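Local coordinates for protein N-(5'-phosphoribosyl)anthranilate isomerase (PDB 4WUI) that probably catalyses the isomerisation of N-(5-phospho-beta-D-ribosyl)anthranilate to 1-(2-carboxyphenylamino)-1-deoxy-D-ribulose 5-phosphate, a step of tryptophan biosynthesis, at residues H32-S36 and P37-T41; V93-A96 and A97-P101; G157-P160 and D161-A164; V163-A166 and I167-S171. All coordinates share one frame; numbering follows the deposited sequence.

Contact 1. Residues H32-S36 and P37-T41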
ATOM      1  N   HIS A  32       5.234  -3.849  -9.958  1.00  8.82           N
ATOM      2  CA  HIS A  32       5.909  -3.898 -11.222  1.00  9.26           C
ATOM      3  C   HIS A  32       6.978  -2.831 -11.161  1.00  9.32           C
ATOM      4  O   HIS A  32       6.683  -1.644 -11.263  1.00  9.89           O
ATOM      5  CB  HIS A  32       4.950  -3.628 -12.371  1.00  9.88           C
ATOM      6  CG  HIS A  32       5.593  -3.713 -13.706  1.00 10.53           C
ATOM      7  ND1 HIS A  32       5.926  -4.903 -14.326  1.00 11.76           N
ATOM      8  CD2 HIS A  32       5.956  -2.732 -14.552  1.00 11.68           C
ATOM      9  CE1 HIS A  32       6.487  -4.647 -15.492  1.00 12.51           C
ATOM     10  NE2 HIS A  32       6.519  -3.337 -15.651  1.00 12.45           N
ATOM     11  N   ALA A  33       8.200  -3.270 -10.881  1.00  9.98           N
ATOM     12  CA  ALA A  33       9.328  -2.376 -10.553  1.00 10.75           C
ATOM     13  C   ALA A  33      10.551  -3.269 -10.583  1.00 10.75           C
ATOM     14  O   ALA A  33      10.828  -3.977  -9.623  1.00 10.60           O
ATOM     15  CB  ALA A  33       9.169  -1.751  -9.179  1.00 12.33           C
ATOM     16  N   PRO A  34      11.269  -3.295 -11.715  1.00 11.56           N
ATOM     17  CA  PRO A  34      12.390  -4.235 -11.876  1.00 12.55           C
ATOM     18  C   PRO A  34      13.497  -4.127 -10.839  1.00 12.37           C
ATOM     19  O   PRO A  34      14.336  -5.019 -10.747  1.00 13.11           O
ATOM     20  CB  PRO A  34      12.922  -3.901 -13.276  1.00 13.91           C
ATOM     21  CG  PRO A  34      11.727  -3.425 -14.010  1.00 14.35           C
ATOM     22  CD  PRO A  34      10.971  -2.611 -12.997  1.00 13.26           C
ATOM     23  N   THR A  35      13.555  -3.035 -10.105  1.00 12.24           N
ATOM     24  CA  THR A  35      14.529  -2.872  -9.033  1.00 13.46           C
ATOM     25  C   THR A  35      14.096  -3.497  -7.712  1.00 12.89           C
ATOM     26  O   THR A  35      14.869  -3.444  -6.756  1.00 14.16           O
ATOM     27  CB  THR A  35      14.848  -1.370  -8.790  1.00 15.72           C
ATOM     28  OG1 THR A  35      13.655  -0.673  -8.437  1.00 17.19           O
ATOM     29  CG2 THR A  35      15.423  -0.748 -10.045  1.00 16.87           C
ATOM     30  N   SER A  36      12.880  -4.041  -7.643  1.00 11.89           N
ATOM     31  CA  SER A  36      12.319  -4.556  -6.384  1.00 11.99           C
ATOM     32  C   SER A  36      12.353  -6.065  -6.353  1.00 11.92           C
ATOM     33  O   SER A  36      12.069  -6.723  -7.364  1.00 12.27           O
ATOM     34  CB  SER A  36      10.854  -4.142  -6.268  1.00 11.48           C
ATOM     35  OG  SER A  36      10.201  -4.815  -5.201  1.00 11.85           O
ATOM     36  N   PRO A  37      12.588  -6.646  -5.170  1.00 12.43           N
ATOM     37  CA  PRO A  37      12.480  -8.104  -5.050  1.00 13.01           C
ATOM     38  C   PRO A  37      11.043  -8.610  -5.168  1.00 12.06           C
ATOM     39  O   PRO A  37      10.850  -9.817  -5.289  1.00 13.50           O
ATOM     40  CB  PRO A  37      13.027  -8.396  -3.657  1.00 14.76           C
ATOM     41  CG  PRO A  37      12.738  -7.140  -2.878  1.00 15.53           C
ATOM     42  CD  PRO A  37      12.971  -6.021  -3.894  1.00 13.71           C
ATOM     43  N   ARG A  38      10.063  -7.717  -5.119  0.65 10.29           N
ATOM     44  CA  ARG A  38       8.659  -8.071  -5.281  0.65  9.13           C
ATOM     45  C   ARG A  38       8.181  -7.935  -6.725  0.65  8.62           C
ATOM     46  O   ARG A  38       6.999  -8.124  -6.997  0.65  8.38           O
ATOM     47  CB  ARG A  38       7.798  -7.239  -4.312  0.65  9.89           C
ATOM     48  CG  ARG A  38       8.155  -7.486  -2.866  0.65 11.06           C
ATOM     49  CD  ARG A  38       8.750  -6.301  -2.193  0.65 11.73           C
ATOM     50  NE  ARG A  38       9.242  -6.618  -0.869  0.65 11.95           N
ATOM     51  CZ  ARG A  38      10.294  -6.032  -0.337  0.65 13.69           C
ATOM     52  NH1 ARG A  38      10.916  -5.042  -0.957  0.65 15.37           N
ATOM     53  NH2 ARG A  38      10.727  -6.450   0.825  0.65 14.07           N
ATOM     54  N   HIS A  39       9.089  -7.651  -7.660  1.00  9.36           N
ATOM     55  CA  HIS A  39       8.742  -7.418  -9.060  1.00  9.51           C
ATOM     56  C   HIS A  39       7.977  -8.571  -9.696  1.00  9.24           C
ATOM     57  O   HIS A  39       8.371  -9.734  -9.558  1.00 10.16           O
ATOM     58  CB  HIS A  39      10.011  -7.170  -9.863  1.00 10.09           C
ATOM     59  CG  HIS A  39       9.768  -6.930 -11.328  1.00 11.06           C
ATOM     60  ND1 HIS A  39       9.060  -5.839 -11.804  1.00 10.65           N
ATOM     61  CD2 HIS A  39      10.129  -7.669 -12.409  1.00 12.88           C
ATOM     62  CE1 HIS A  39       9.016  -5.930 -13.126  1.00 11.81           C
ATOM     63  NE2 HIS A  39       9.648  -7.027 -13.513  1.00 13.44           N
ATOM     64  N   LEU A  40       6.971  -8.223 -10.478  1.00  8.87           N
ATOM     65  CA  LEU A  40       6.193  -9.143 -11.283  1.00  9.03           C
ATOM     66  C   LEU A  40       6.129  -8.653 -12.724  1.00  9.61           C
ATOM     67  O   LEU A  40       5.998  -7.452 -12.990  1.00 10.57           O
ATOM     68  CB  LEU A  40       4.762  -9.250 -10.743  1.00  9.15           C
ATOM     69  CG  LEU A  40       4.627  -9.810  -9.331  1.00  9.26           C
ATOM     70  CD1 LEU A  40       3.221  -9.479  -8.793  1.00  9.70           C
ATOM     71  CD2 LEU A  40       4.890 -11.283  -9.289  1.00 10.27           C
ATOM     72  N   THR A  41       6.161  -9.588 -13.651  1.00 10.34           N
ATOM     73  CA  THR A  41       5.999  -9.271 -15.071  1.00 10.73           C
ATOM     74  C   THR A  41       4.515  -9.080 -15.402  1.00 10.22           C
ATOM     75  O   THR A  41       3.644  -9.519 -14.667  1.00 10.34           O
ATOM     76  CB  THR A  41       6.515 -10.413 -15.942  1.00 12.02           C
ATOM     77  OG1 THR A  41       5.643 -11.541 -15.787  1.00 12.47           O
ATOM     78  CG2 THR A  41       7.954 -10.797 -15.604  1.00 13.65           C
TER
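His32 ND1 donates to Leu40 O over 2.9 Å (N-H...O angle 162°), the oxygen lying at the imidazole edge, in its plane. This bond draws together the two ends of the loop that joins strand 27-32 of the TIM barrel to helix 42-50, which begins just after its N-cap, Thr41. Next to it the roles are reversed: His39 ND1 accepts the backbone N-H of Ala33 at 2.9 Å, again close to the ring plane. Histidine suits both places because a ring nitrogen can either give or take a hydrogen bond. CG of His39 lies anti to its backbone N (chi1 179°), which turns the ring back over the loop, where Pro34 CA covers one face, 3.8 Å from the ring centroid in a CH-pi contact. The rings of His32 and His39 lie side by side, planes 41° apart. Between these ends the chain makes two type I turns that share Ser36. Ser36 OG closes an ST turn by accepting from Arg38 N at 2.9 Å, while Ser36 O takes the N-H of His39 at 3.1 Å, from well above the carbonyl plane. His32 NE2 hydrogen-bonds to O6 of a citric acid that probably came from the crystallisation liquor.

Contact 2. Residues V93-A96 and A97-P101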
ATOM      1  N   VAL A  93       1.316  12.338 -11.948  1.00  9.98           N
ATOM      2  CA  VAL A  93       0.194  11.910 -11.130  1.00  9.41           C
ATOM      3  C   VAL A  93      -1.111  12.404 -11.762  1.00  9.30           C
ATOM      4  O   VAL A  93      -2.072  11.637 -11.919  1.00  9.22           O
ATOM      5  CB  VAL A  93       0.317  12.385  -9.680  1.00 10.17           C
ATOM      6  CG1 VAL A  93      -0.943  12.062  -8.888  1.00 10.43           C
ATOM      7  CG2 VAL A  93       1.560  11.805  -9.020  1.00 11.18           C
ATOM      8  N   ALA A  94      -1.156  13.681 -12.159  1.00  9.10           N
ATOM      9  CA  ALA A  94      -2.378  14.250 -12.713  1.00  9.29           C
ATOM     10  C   ALA A  94      -2.667  13.722 -14.120  1.00  8.98           C
ATOM     11  O   ALA A  94      -3.827  13.564 -14.494  1.00  9.37           O
ATOM     12  CB  ALA A  94      -2.292  15.758 -12.702  1.00  9.40           C
ATOM     13  N   TYR A  95      -1.621  13.469 -14.895  1.00  9.20           N
ATOM     14  CA  TYR A  95      -1.778  12.865 -16.215  1.00  9.46           C
ATOM     15  C   TYR A  95      -2.493  11.534 -16.060  1.00  9.14           C
ATOM     16  O   TYR A  95      -3.456  11.221 -16.777  1.00  9.24           O
ATOM     17  CB  TYR A  95      -0.387  12.675 -16.841  1.00 10.39           C
ATOM     18  CG  TYR A  95      -0.389  12.027 -18.204  1.00 10.80           C
ATOM     19  CD1 TYR A  95      -0.461  12.785 -19.364  1.00 12.19           C
ATOM     20  CD2 TYR A  95      -0.276  10.657 -18.338  1.00 11.81           C
ATOM     21  CE1 TYR A  95      -0.453  12.207 -20.615  1.00 13.50           C
ATOM     22  CE2 TYR A  95      -0.267  10.064 -19.589  1.00 12.83           C
ATOM     23  CZ  TYR A  95      -0.353  10.830 -20.719  1.00 13.96           C
ATOM     24  OH  TYR A  95      -0.338  10.197 -21.945  1.00 16.83           O
ATOM     25  N   ALA A  96      -2.034  10.726 -15.102  1.00  8.86           N
ATOM     26  CA  ALA A  96      -2.670   9.447 -14.823  1.00  8.86           C
ATOM     27  C   ALA A  96      -4.086   9.596 -14.278  1.00  8.76           C
ATOM     28  O   ALA A  96      -4.987   8.880 -14.683  1.00  9.16           O
ATOM     29  CB  ALA A  96      -1.801   8.633 -13.874  1.00  9.65           C
ATOM     30  N   ALA A  97      -4.287  10.544 -13.356  1.00  9.05           N
ATOM     31  CA  ALA A  97      -5.599  10.714 -12.749  1.00  9.56           C
ATOM     32  C   ALA A  97      -6.659  11.101 -13.774  1.00  9.70           C
ATOM     33  O   ALA A  97      -7.820  10.745 -13.603  1.00 11.17           O
ATOM     34  CB  ALA A  97      -5.533  11.731 -11.623  1.00  9.87           C
ATOM     35  N   ALA A  98      -6.280  11.802 -14.825  1.00  9.40           N
ATOM     36  CA  ALA A  98      -7.245  12.148 -15.859  1.00  9.99           C
ATOM     37  C   ALA A  98      -7.610  10.947 -16.732  1.00  9.86           C
ATOM     38  O   ALA A  98      -8.657  10.962 -17.412  1.00 10.91           O
ATOM     39  CB  ALA A  98      -6.713  13.278 -16.739  1.00 10.79           C
ATOM     40  N   ARG A  99      -6.759   9.934 -16.744  1.00  9.86           N
ATOM     41  CA  ARG A  99      -6.821   8.834 -17.711  1.00 10.35           C
ATOM     42  C   ARG A  99      -7.162   7.480 -17.110  1.00 10.62           C
ATOM     43  O   ARG A  99      -7.313   6.516 -17.857  1.00 12.61           O
ATOM     44  CB  ARG A  99      -5.499   8.767 -18.482  1.00 10.29           C
ATOM     45  CG  ARG A  99      -5.324   9.930 -19.441  1.00 10.42           C
ATOM     46  CD  ARG A  99      -3.906  10.074 -19.939  1.00 10.59           C
ATOM     47  NE  ARG A  99      -3.771  11.169 -20.894  1.00 10.86           N
ATOM     48  CZ  ARG A  99      -3.735  12.449 -20.560  1.00 10.59           C
ATOM     49  NH1 ARG A  99      -3.817  12.825 -19.291  1.00 10.16           N
ATOM     50  NH2 ARG A  99      -3.605  13.366 -21.505  1.00 11.80           N
ATOM     51  N   PHE A 100      -7.265   7.374 -15.788  1.00  9.96           N
ATOM     52  CA  PHE A 100      -7.532   6.089 -15.115  1.00 10.02           C
ATOM     53  C   PHE A 100      -8.351   6.414 -13.878  1.00 10.21           C
ATOM     54  O   PHE A 100      -8.117   7.440 -13.260  1.00 10.87           O
ATOM     55  CB  PHE A 100      -6.201   5.392 -14.741  1.00  9.90           C
ATOM     56  CG  PHE A 100      -6.398   3.982 -14.247  1.00  9.78           C
ATOM     57  CD1 PHE A 100      -6.617   2.934 -15.139  1.00 10.61           C
ATOM     58  CD2 PHE A 100      -6.478   3.722 -12.885  1.00  9.53           C
ATOM     59  CE1 PHE A 100      -6.877   1.665 -14.700  1.00 11.75           C
ATOM     60  CE2 PHE A 100      -6.745   2.442 -12.440  1.00 10.34           C
ATOM     61  CZ  PHE A 100      -6.954   1.418 -13.350  1.00 11.31           C
ATOM     62  N   PRO A 101      -9.360   5.572 -13.544  0.51 10.59           N
ATOM     63  CA  PRO A 101     -10.359   5.952 -12.524  0.51 10.71           C
ATOM     64  C   PRO A 101      -9.831   6.158 -11.104  0.51  9.75           C
ATOM     65  O   PRO A 101     -10.375   7.009 -10.380  0.51  9.71           O
ATOM     66  CB  PRO A 101     -11.357   4.776 -12.564  0.51 11.43           C
ATOM     67  CG  PRO A 101     -11.302   4.359 -13.991  0.51 11.76           C
ATOM     68  CD  PRO A 101      -9.848   4.424 -14.332  0.51 11.22           C
TER
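Helix 90-99, which connects strands 81-84 and 103-108 in a beta-alpha-beta unit of the TIM barrel, carries a cation-pi pair near its C-terminal end: Arg99 lies over the ring of Tyr95, four residues and about one helical turn earlier. The guanidinium is stacked nearly flat on the phenol, planes at 10° and centres 3.7 Å apart, with CZ displaced toward the rim and closest to Tyr95 CE1 at 3.3 Å. The aliphatic part of the arginine side chain joins in; Arg99 CD stands over the same face of Tyr95 and makes a CH-pi contact 3.8 Å from the ring centroid. The side chain runs extended from CG to NE, and a turn at the last torsion (chi4 77°) lays the planar end onto the ring. Arginine suits this place by offering both a flat cation and N-H groups: NH1 donates to Tyr95 O at 3.0 Å, on a lone pair in the carbonyl plane, so one residue holds the guanidinium by its face and its edge. Tyr95 also touches Ile67 and Leu71 of helix 67-77. Ala96, with its short side chain, touches Val103 of strand 103-108. Arg99 N donates to Ala96 O at 2.9 Å, from above the carbonyl plane.

Contact 3. Residues G157-P160 and D161-A164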
ATOM      1  N   GLY A 157       7.560   0.486   7.633  1.00 11.72           N
ATOM      2  CA  GLY A 157       8.053  -0.626   8.383  1.00 11.43           C
ATOM      3  C   GLY A 157       7.032  -1.156   9.378  1.00 10.69           C
ATOM      4  O   GLY A 157       7.391  -1.625  10.454  1.00 11.30           O
ATOM      5  N   LEU A 158       5.751  -1.109   9.034  1.00  9.62           N
ATOM      6  CA  LEU A 158       4.742  -1.689   9.906  1.00  8.79           C
ATOM      7  C   LEU A 158       4.919  -3.198   9.962  1.00  8.47           C
ATOM      8  O   LEU A 158       5.219  -3.863   8.965  1.00  9.62           O
ATOM      9  CB  LEU A 158       3.343  -1.318   9.438  1.00  8.41           C
ATOM     10  CG  LEU A 158       3.014   0.182   9.483  1.00  9.21           C
ATOM     11  CD1 LEU A 158       1.612   0.405   8.921  1.00  9.67           C
ATOM     12  CD2 LEU A 158       3.100   0.735  10.908  1.00 11.00           C
ATOM     13  N   THR A 159       4.666  -3.754  11.141  1.00  8.40           N
ATOM     14  CA  THR A 159       4.772  -5.173  11.420  1.00  8.80           C
ATOM     15  C   THR A 159       3.642  -5.586  12.346  1.00  8.85           C
ATOM     16  O   THR A 159       3.025  -4.733  12.977  1.00  9.07           O
ATOM     17  CB  THR A 159       6.096  -5.509  12.104  1.00 10.32           C
ATOM     18  OG1 THR A 159       6.054  -4.944  13.423  1.00 11.30           O
ATOM     19  CG2 THR A 159       7.301  -5.002  11.343  1.00 11.01           C
ATOM     20  N   PRO A 160       3.424  -6.898  12.529  1.00  9.24           N
ATOM     21  CA  PRO A 160       2.453  -7.298  13.552  1.00 10.13           C
ATOM     22  C   PRO A 160       2.862  -6.791  14.936  1.00 10.26           C
ATOM     23  O   PRO A 160       1.990  -6.631  15.781  1.00 11.28           O
ATOM     24  CB  PRO A 160       2.457  -8.841  13.481  1.00 11.06           C
ATOM     25  CG  PRO A 160       2.887  -9.116  12.075  1.00 11.10           C
ATOM     26  CD  PRO A 160       3.900  -8.047  11.746  1.00 10.17           C
ATOM     27  N   ASP A 161       4.161  -6.585  15.185  1.00 10.06           N
ATOM     28  CA  ASP A 161       4.639  -6.150  16.482  1.00 10.51           C
ATOM     29  C   ASP A 161       4.405  -4.679  16.780  1.00 10.19           C
ATOM     30  O   ASP A 161       4.311  -4.326  17.959  1.00 11.68           O
ATOM     31  CB  ASP A 161       6.133  -6.441  16.622  1.00 12.15           C
ATOM     32  CG  ASP A 161       6.440  -7.899  16.815  1.00 14.60           C
ATOM     33  OD1 ASP A 161       5.608  -8.626  17.377  1.00 14.62           O
ATOM     34  OD2 ASP A 161       7.551  -8.345  16.434  1.00 17.14           O
ATOM     35  N   ASN A 162       4.330  -3.817  15.764  1.00  9.74           N
ATOM     36  CA  ASN A 162       4.159  -2.387  16.006  1.00  9.85           C
ATOM     37  C   ASN A 162       2.833  -1.802  15.529  1.00  9.11           C
ATOM     38  O   ASN A 162       2.551  -0.638  15.805  1.00  9.58           O
ATOM     39  CB  ASN A 162       5.328  -1.548  15.465  1.00 10.63           C
ATOM     40  CG  ASN A 162       5.454  -1.591  13.973  1.00 10.29           C
ATOM     41  OD1 ASN A 162       4.507  -1.890  13.289  1.00  9.72           O
ATOM     42  ND2 ASN A 162       6.656  -1.285  13.465  1.00 11.57           N
ATOM     43  N   VAL A 163       2.003  -2.574  14.833  1.00  8.70           N
ATOM     44  CA  VAL A 163       0.889  -1.946  14.157  1.00  8.87           C
ATOM     45  C   VAL A 163      -0.191  -1.491  15.136  1.00  8.90           C
ATOM     46  O   VAL A 163      -0.824  -0.461  14.892  1.00  9.31           O
ATOM     47  CB  VAL A 163       0.304  -2.826  13.030  1.00  9.37           C
ATOM     48  CG1 VAL A 163      -0.339  -4.096  13.562  1.00  9.90           C
ATOM     49  CG2 VAL A 163      -0.663  -2.021  12.189  1.00 10.02           C
ATOM     50  N   ALA A 164      -0.438  -2.232  16.224  1.00  9.18           N
ATOM     51  CA  ALA A 164      -1.456  -1.772  17.169  1.00  9.37           C
ATOM     52  C   ALA A 164      -1.057  -0.404  17.752  1.00  9.44           C
ATOM     53  O   ALA A 164      -1.880   0.495  17.880  1.00  9.85           O
ATOM     54  CB  ALA A 164      -1.705  -2.791  18.270  1.00 10.19           C
TER
HETATM   55  O   HOH W   1       0.754  -4.779  17.375  1.00 10.83           O
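Asn162 folds its amide back over Thr159 and Gly157, and each step along the side chain meets something. CB lies 4.0 Å from Thr159 OG1, and CG comes nearer to the same hydroxyl oxygen. OD1 accepts the backbone N-H of Thr159 at 2.8 Å, the donor standing above the plane of the side-chain carbonyl; Leu158 CD2 lies 3.8 Å from Asn162 OD1. ND2 donates to Gly157 O at 3.1 Å in an almost straight bond (168°) that lies in the amide plane. CG sits between the backbone N and the carbonyl carbon (chi1 65°), the rotamer that brings the amide back over the preceding loop. Thr159 reciprocates in the pattern of a capping box: OG1 accepts from Asn162 N at 3.1 Å and weakly from Asp161 N, while Thr159 O takes Asn162 N and, weakly, Val163 N. A water donates to Pro160 O and accepts from Ala164 N. The loop leads from barrel strand 152-155 into helix 163-170; Pro160, just before the helix, has no N-H to satisfy. Gly157, at positive phi, hydrogen-bonds through its N to a citric acid, probably from the crystallisation liquor. In TrpF relatives the loop after the seventh strand helps to bind the substrate phosphate. Because asparagine pairs one acceptor with one donor, its two bonds fix the amide's rotation and tie the loop at Gly157 to the approach of the helix.

Contact 4. Residues V163-A166 and I167-S171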
ATOM      1  N   VAL A 163       2.003  -2.574  14.833  1.00  8.70           N
ATOM      2  CA  VAL A 163       0.889  -1.946  14.157  1.00  8.87           C
ATOM      3  C   VAL A 163      -0.191  -1.491  15.136  1.00  8.90           C
ATOM      4  O   VAL A 163      -0.824  -0.461  14.892  1.00  9.31           O
ATOM      5  CB  VAL A 163       0.304  -2.826  13.030  1.00  9.37           C
ATOM      6  CG1 VAL A 163      -0.339  -4.096  13.562  1.00  9.90           C
ATOM      7  CG2 VAL A 163      -0.663  -2.021  12.189  1.00 10.02           C
ATOM      8  N   ALA A 164      -0.438  -2.232  16.224  1.00  9.18           N
ATOM      9  CA  ALA A 164      -1.456  -1.772  17.169  1.00  9.37           C
ATOM     10  C   ALA A 164      -1.057  -0.404  17.752  1.00  9.44           C
ATOM     11  O   ALA A 164      -1.880   0.495  17.880  1.00  9.85           O
ATOM     12  CB  ALA A 164      -1.705  -2.791  18.270  1.00 10.19           C
ATOM     13  N   ASP A 165       0.206  -0.279  18.136  0.59  9.37           N
ATOM     14  CA  ASP A 165       0.761   0.966  18.663  0.59  9.59           C
ATOM     15  C   ASP A 165       0.602   2.074  17.616  0.59  9.20           C
ATOM     16  O   ASP A 165       0.064   3.149  17.914  0.59  9.65           O
ATOM     17  CB  ASP A 165       2.228   0.685  19.011  0.59 10.18           C
ATOM     18  CG  ASP A 165       2.929   1.813  19.765  0.59 10.54           C
ATOM     19  OD1 ASP A 165       2.308   2.823  20.166  0.59 10.99           O
ATOM     20  OD2 ASP A 165       4.157   1.637  19.972  0.59 10.88           O
ATOM     21  N   ALA A 166       1.037   1.812  16.380  1.00  9.84           N
ATOM     22  CA  ALA A 166       0.953   2.797  15.327  1.00 10.10           C
ATOM     23  C   ALA A 166      -0.483   3.274  15.096  1.00  9.68           C
ATOM     24  O   ALA A 166      -0.755   4.474  14.991  1.00 10.52           O
ATOM     25  CB  ALA A 166       1.520   2.258  13.999  1.00 10.18           C
ATOM     26  N   ILE A 167      -1.428   2.336  15.004  1.00  9.61           N
ATOM     27  CA  ILE A 167      -2.824   2.709  14.751  1.00 10.14           C
ATOM     28  C   ILE A 167      -3.411   3.444  15.944  1.00 10.14           C
ATOM     29  O   ILE A 167      -4.140   4.405  15.785  1.00 10.76           O
ATOM     30  CB  ILE A 167      -3.666   1.475  14.379  1.00 10.90           C
ATOM     31  CG1 ILE A 167      -3.261   1.011  12.954  1.00 10.94           C
ATOM     32  CG2 ILE A 167      -5.179   1.776  14.451  1.00 12.09           C
ATOM     33  CD1 ILE A 167      -3.902  -0.294  12.561  1.00 11.64           C
ATOM     34  N   THR A 168      -3.124   2.975  17.149  1.00  9.69           N
ATOM     35  CA  THR A 168      -3.688   3.613  18.342  1.00 10.34           C
ATOM     36  C   THR A 168      -3.246   5.064  18.460  1.00 10.22           C
ATOM     37  O   THR A 168      -4.038   5.955  18.774  1.00 11.49           O
ATOM     38  CB  THR A 168      -3.279   2.815  19.600  1.00 11.44           C
ATOM     39  OG1 THR A 168      -3.842   1.499  19.558  1.00 12.52           O
ATOM     40  CG2 THR A 168      -3.768   3.479  20.865  1.00 13.09           C
ATOM     41  N   THR A 169      -1.963   5.301  18.211  1.00  9.68           N
ATOM     42  CA  THR A 169      -1.369   6.613  18.442  1.00 10.44           C
ATOM     43  C   THR A 169      -1.543   7.577  17.278  1.00 10.82           C
ATOM     44  O   THR A 169      -1.675   8.770  17.508  1.00 12.70           O
ATOM     45  CB  THR A 169       0.106   6.536  18.853  1.00 10.87           C
ATOM     46  OG1 THR A 169       0.884   5.971  17.789  1.00 10.93           O
ATOM     47  CG2 THR A 169       0.287   5.743  20.147  1.00 11.70           C
ATOM     48  N   THR A 170      -1.532   7.068  16.048  1.00 10.46           N
ATOM     49  CA  THR A 170      -1.576   7.893  14.862  1.00 10.53           C
ATOM     50  C   THR A 170      -2.973   7.937  14.192  1.00 10.24           C
ATOM     51  O   THR A 170      -3.258   8.861  13.440  1.00 10.74           O
ATOM     52  CB  THR A 170      -0.452   7.456  13.865  1.00 12.14           C
ATOM     53  OG1 THR A 170       0.818   7.806  14.446  1.00 15.35           O
ATOM     54  CG2 THR A 170      -0.503   8.139  12.556  1.00 12.63           C
ATOM     55  N   SER A 171      -3.822   6.959  14.486  1.00 10.80           N
ATOM     56  CA  SER A 171      -5.202   6.933  13.965  1.00 11.74           C
ATOM     57  C   SER A 171      -5.257   7.226  12.456  1.00 10.44           C
ATOM     58  O   SER A 171      -5.976   8.091  12.007  1.00 11.45           O
ATOM     59  CB  SER A 171      -6.092   7.918  14.753  1.00 14.33           C
ATOM     60  OG  SER A 171      -6.083   7.638  16.136  1.00 17.00           O
TER
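Ile167 opens the second turn of helix 163-170, which links strands 152-155 and 174-177 in a beta-alpha-beta unit of the TIM barrel. Its N donates to Val163 O, and its CD1 lies 3.7 Å from Val163 CG2; the two branched side chains run side by side and face helix 190-204, where Ile167 meets Ala200. Thr168 grips one carbonyl twice: N and OG1 reach Ala164 O from opposite faces of its plane, OG1 at 2.8 Å. OG1 stands anti to the carbonyl carbon (chi1 -64°), which points the hydroxyl back along the helix. Thr169 also gives two bonds to one carbonyl, Asp165 O: N comes nearly along the C=O direction at 3.0 Å, and OG1, at 2.9 Å, from above the carbonyl plane, though with another rotamer (chi1 64°). Threonine suits both places because its hydroxyl can find a partner in the helix backbone itself. Thr169 CG2 lies 3.6 Å from Asp165 OD1. Thr170 N donates to Ala166 O, but its hydroxyl bonds with Trp138 NE1, which links the end of the helix to Trp138; the small Ala166 also packs there. Ser171 ends the helical run with positive phi (47°), and its N still donates to Ile167 O at 2.9 Å.

Contacts 3 and 4 follow each other on one piece of chain: they share Val163 and Ala164, their centres lie 9 Å apart, and Leu158 CD2 packs on Ala166 CB at 3.8 Å. Contacts 1 and 3 both reach citric acid, probably from the crystallisation liquor, though such molecules often mark pockets, through His32 NE2 and Gly157 N. Both sit on loops that leave the C-terminal ends of barrel strands, where TIM-barrel enzymes place their active sites, and their nearest atoms are about 10 Å apart. Contact 2 lies on an outer helix, its centre 32 Å from those of contacts 3 and 4 and across the chain's centre from them. Contact 1 also lies opposite contact 4.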